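Local coordinates for uncharacterized protein (Parabacteroides merdae, PDB 4MXN) that is uncharacterised but is probably a glycoside hydrolase of family 28, a family of right-handed parallel beta-helix enzymes that act on pectic polysaccharides, at residues 126-131 and 143-148. Sequence-based numbering, arbitrary orientation. Where two conformers were deposited one is given.
Sequences VRASVE and VSDYAP
Bent at chi3 (71°), the Arg127 side chain lays its guanidinium across Val143, whose CG1 stands anti to the backbone N (chi1 175°). The two side chains cross at about a right angle. Val143 CG1 sits over the centre of one guanidinium face, 3.6 Å from Arg127 CZ. The methyl of Ala147 adds an oblique contact, with CB 4.0 Å from Arg127 NH1. The same NH1 is hydrogen-bonded to the carbonyl of Ala170. With an alanine here, the flat group over Val143 CG1 would be gone and the Ala170 carbonyl would probably lack this donor.

No hydrogen bond joins 126-131 to 143-148, and the contact is van der Waals packing. It pairs helix 123-136 with the short helical segment 143-146 and the residues that lead on to Pro148. Both belong to the excursion between strands 118-120 and 151-154 of the parallel beta-helix, the fold of family 28 hydrolases.

Val130 fills the middle. Its CG1 lies 3.6 Å from Tyr146 CB, at the base of the tyrosine side chain. The same Val130 CG1 also touches Val143 CA, at 3.7 Å. The phenol extends off from this contact, and its OH is hydrogen-bonded to the carbonyl O of Glu140. Leu134, further along helix 123-136, also touches Val143 and Tyr146. Val143 O accepts from both Tyr146 N and Ala147 N. In the buried part, Val126 CG1 and Pro148 CD meet tip to tip at 3.7 Å.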
ATOM      1  N   VAL A 126      -6.994  13.702  -0.677  1.00 17.77           N
ATOM      2  CA  VAL A 126      -5.799  13.462  -1.517  1.00 15.75           C
ATOM      3  C   VAL A 126      -6.135  13.783  -2.992  1.00 18.32           C
ATOM      4  O   VAL A 126      -5.367  14.492  -3.658  1.00 16.49           O
ATOM      5  CB  VAL A 126      -5.237  12.024  -1.331  1.00 19.59           C
ATOM      6  CG1 VAL A 126      -4.221  11.675  -2.421  1.00 20.20           C
ATOM      7  CG2 VAL A 126      -4.614  11.846   0.051  1.00 19.19           C
ATOM      8  N   ARG A 127      -7.279  13.275  -3.499  1.00 16.28           N
ATOM      9  CA  ARG A 127      -7.694  13.532  -4.895  1.00 17.30           C
ATOM     10  C   ARG A 127      -8.001  15.021  -5.140  1.00 22.58           C
ATOM     11  O   ARG A 127      -7.719  15.515  -6.231  1.00 21.80           O
ATOM     12  CB  ARG A 127      -8.891  12.664  -5.298  1.00 20.18           C
ATOM     13  CG  ARG A 127      -8.513  11.182  -5.415  1.00 25.98           C
ATOM     14  CD  ARG A 127      -9.705  10.282  -5.729  1.00 23.68           C
ATOM     15  NE  ARG A 127     -10.185  10.464  -7.088  1.00 23.60           N
ATOM     16  CZ  ARG A 127      -9.764   9.775  -8.136  1.00 31.66           C
ATOM     17  NH1 ARG A 127      -8.813   8.857  -7.997  1.00 23.19           N
ATOM     18  NH2 ARG A 127     -10.262  10.019  -9.336  1.00 24.31           N
ATOM     19  N   ALA A 128      -8.528  15.737  -4.126  1.00 20.87           N
ATOM     20  CA  ALA A 128      -8.827  17.181  -4.253  1.00 22.22           C
ATOM     21  C   ALA A 128      -7.526  17.975  -4.405  1.00 24.67           C
ATOM     22  O   ALA A 128      -7.495  18.964  -5.137  1.00 24.36           O
ATOM     23  CB  ALA A 128      -9.619  17.673  -3.046  1.00 23.26           C
ATOM     24  N   SER A 129      -6.447  17.525  -3.718  1.00 20.22           N
ATOM     25  CA  SER A 129      -5.123  18.130  -3.819  1.00 19.19           C
ATOM     26  C   SER A 129      -4.597  17.952  -5.260  1.00 21.97           C
ATOM     27  O   SER A 129      -4.126  18.921  -5.872  1.00 22.05           O
ATOM     28  CB  SER A 129      -4.177  17.523  -2.784  1.00 20.56           C
ATOM     29  OG  SER A 129      -2.855  17.978  -2.979  1.00 25.58           O
ATOM     30  N   VAL A 130      -4.735  16.735  -5.812  1.00 18.20           N
ATOM     31  CA  VAL A 130      -4.338  16.422  -7.193  1.00 19.54           C
ATOM     32  C   VAL A 130      -5.130  17.324  -8.166  1.00 26.88           C
ATOM     33  O   VAL A 130      -4.514  17.975  -9.018  1.00 27.67           O
ATOM     34  CB  VAL A 130      -4.521  14.923  -7.561  1.00 22.24           C
ATOM     35  CG1 VAL A 130      -4.186  14.666  -9.039  1.00 21.39           C
ATOM     36  CG2 VAL A 130      -3.719  13.998  -6.639  1.00 21.46           C
ATOM     37  N   GLU A 131      -6.493  17.345  -8.014  1.00 24.34           N
ATOM     38  CA  GLU A 131      -7.434  18.121  -8.839  0.50 24.56           C
ATOM     39  C   GLU A 131      -7.013  19.591  -8.920  1.00 28.13           C
ATOM     40  O   GLU A 131      -6.970  20.152 -10.010  1.00 28.27           O
ATOM     41  CB  GLU A 131      -8.863  18.034  -8.265  0.50 26.27           C
ATOM     42  CG  GLU A 131      -9.632  16.754  -8.568  0.50 37.46           C
ATOM     43  CD  GLU A 131     -10.770  16.425  -7.613  0.50 50.62           C
ATOM     44  OE1 GLU A 131     -11.561  17.338  -7.284  0.50 46.12           O
ATOM     45  OE2 GLU A 131     -10.876  15.247  -7.197  0.50 33.50           O
ATOM     46  N   VAL A 143      -6.498  12.827 -12.717  1.00 27.83           N
ATOM     47  CA  VAL A 143      -6.287  12.576 -11.290  1.00 27.37           C
ATOM     48  C   VAL A 143      -5.637  11.185 -11.094  1.00 29.67           C
ATOM     49  O   VAL A 143      -4.704  11.067 -10.293  1.00 26.72           O
ATOM     50  CB  VAL A 143      -7.596  12.755 -10.464  1.00 31.44           C
ATOM     51  CG1 VAL A 143      -7.397  12.362  -8.998  1.00 30.38           C
ATOM     52  CG2 VAL A 143      -8.095  14.191 -10.551  1.00 31.48           C
ATOM     53  N   SER A 144      -6.058  10.173 -11.896  1.00 28.78           N
ATOM     54  CA  SER A 144      -5.544   8.791 -11.835  1.00 29.99           C
ATOM     55  C   SER A 144      -4.024   8.693 -12.055  1.00 32.55           C
ATOM     56  O   SER A 144      -3.395   7.781 -11.516  1.00 32.62           O
ATOM     57  CB  SER A 144      -6.266   7.893 -12.843  1.00 36.73           C
ATOM     58  OG  SER A 144      -6.078   8.318 -14.184  1.00 51.51           O
ATOM     59  N   ASP A 145      -3.432   9.636 -12.803  1.00 29.37           N
ATOM     60  CA  ASP A 145      -1.989   9.652 -13.061  1.00 28.55           C
ATOM     61  C   ASP A 145      -1.178   9.991 -11.795  1.00 30.79           C
ATOM     62  O   ASP A 145      -0.019   9.582 -11.687  1.00 33.51           O
ATOM     63  CB  ASP A 145      -1.654  10.670 -14.186  1.00 30.62           C
ATOM     64  CG  ASP A 145      -2.325  10.432 -15.525  1.00 39.49           C
ATOM     65  OD1 ASP A 145      -2.543   9.264 -15.879  1.00 42.15           O
ATOM     66  OD2 ASP A 145      -2.617  11.421 -16.225  1.00 42.80           O
ATOM     67  N   TYR A 146      -1.783  10.721 -10.831  1.00 22.97           N
ATOM     68  CA  TYR A 146      -1.086  11.181  -9.629  1.00 21.30           C
ATOM     69  C   TYR A 146      -1.611  10.607  -8.309  1.00 24.76           C
ATOM     70  O   TYR A 146      -0.880  10.591  -7.310  1.00 23.49           O
ATOM     71  CB  TYR A 146      -1.169  12.722  -9.569  1.00 22.08           C
ATOM     72  CG  TYR A 146      -0.527  13.377 -10.769  1.00 25.81           C
ATOM     73  CD1 TYR A 146       0.831  13.677 -10.781  1.00 28.42           C
ATOM     74  CD2 TYR A 146      -1.268  13.661 -11.915  1.00 28.16           C
ATOM     75  CE1 TYR A 146       1.438  14.235 -11.903  1.00 30.91           C
ATOM     76  CE2 TYR A 146      -0.669  14.209 -13.047  1.00 29.80           C
ATOM     77  CZ  TYR A 146       0.683  14.502 -13.035  1.00 36.57           C
ATOM     78  OH  TYR A 146       1.266  15.074 -14.137  1.00 39.13           O
ATOM     79  N   ALA A 147      -2.884  10.209  -8.272  1.00 22.85           N
ATOM     80  CA  ALA A 147      -3.480   9.683  -7.044  1.00 22.58           C
ATOM     81  C   ALA A 147      -2.787   8.360  -6.657  1.00 24.36           C
ATOM     82  O   ALA A 147      -2.647   7.469  -7.504  1.00 22.64           O
ATOM     83  CB  ALA A 147      -4.976   9.497  -7.230  1.00 23.25           C
ATOM     84  N   PRO A 148      -2.260   8.254  -5.416  1.00 20.55           N
ATOM     85  CA  PRO A 148      -1.521   7.053  -5.060  1.00 19.46           C
ATOM     86  C   PRO A 148      -2.393   5.876  -4.679  1.00 22.95           C
ATOM     87  O   PRO A 148      -3.475   6.016  -4.100  1.00 21.07           O
ATOM     88  CB  PRO A 148      -0.696   7.497  -3.843  1.00 21.32           C
ATOM     89  CG  PRO A 148      -1.522   8.538  -3.189  1.00 25.63           C
ATOM     90  CD  PRO A 148      -2.234   9.244  -4.315  1.00 22.70           C
TER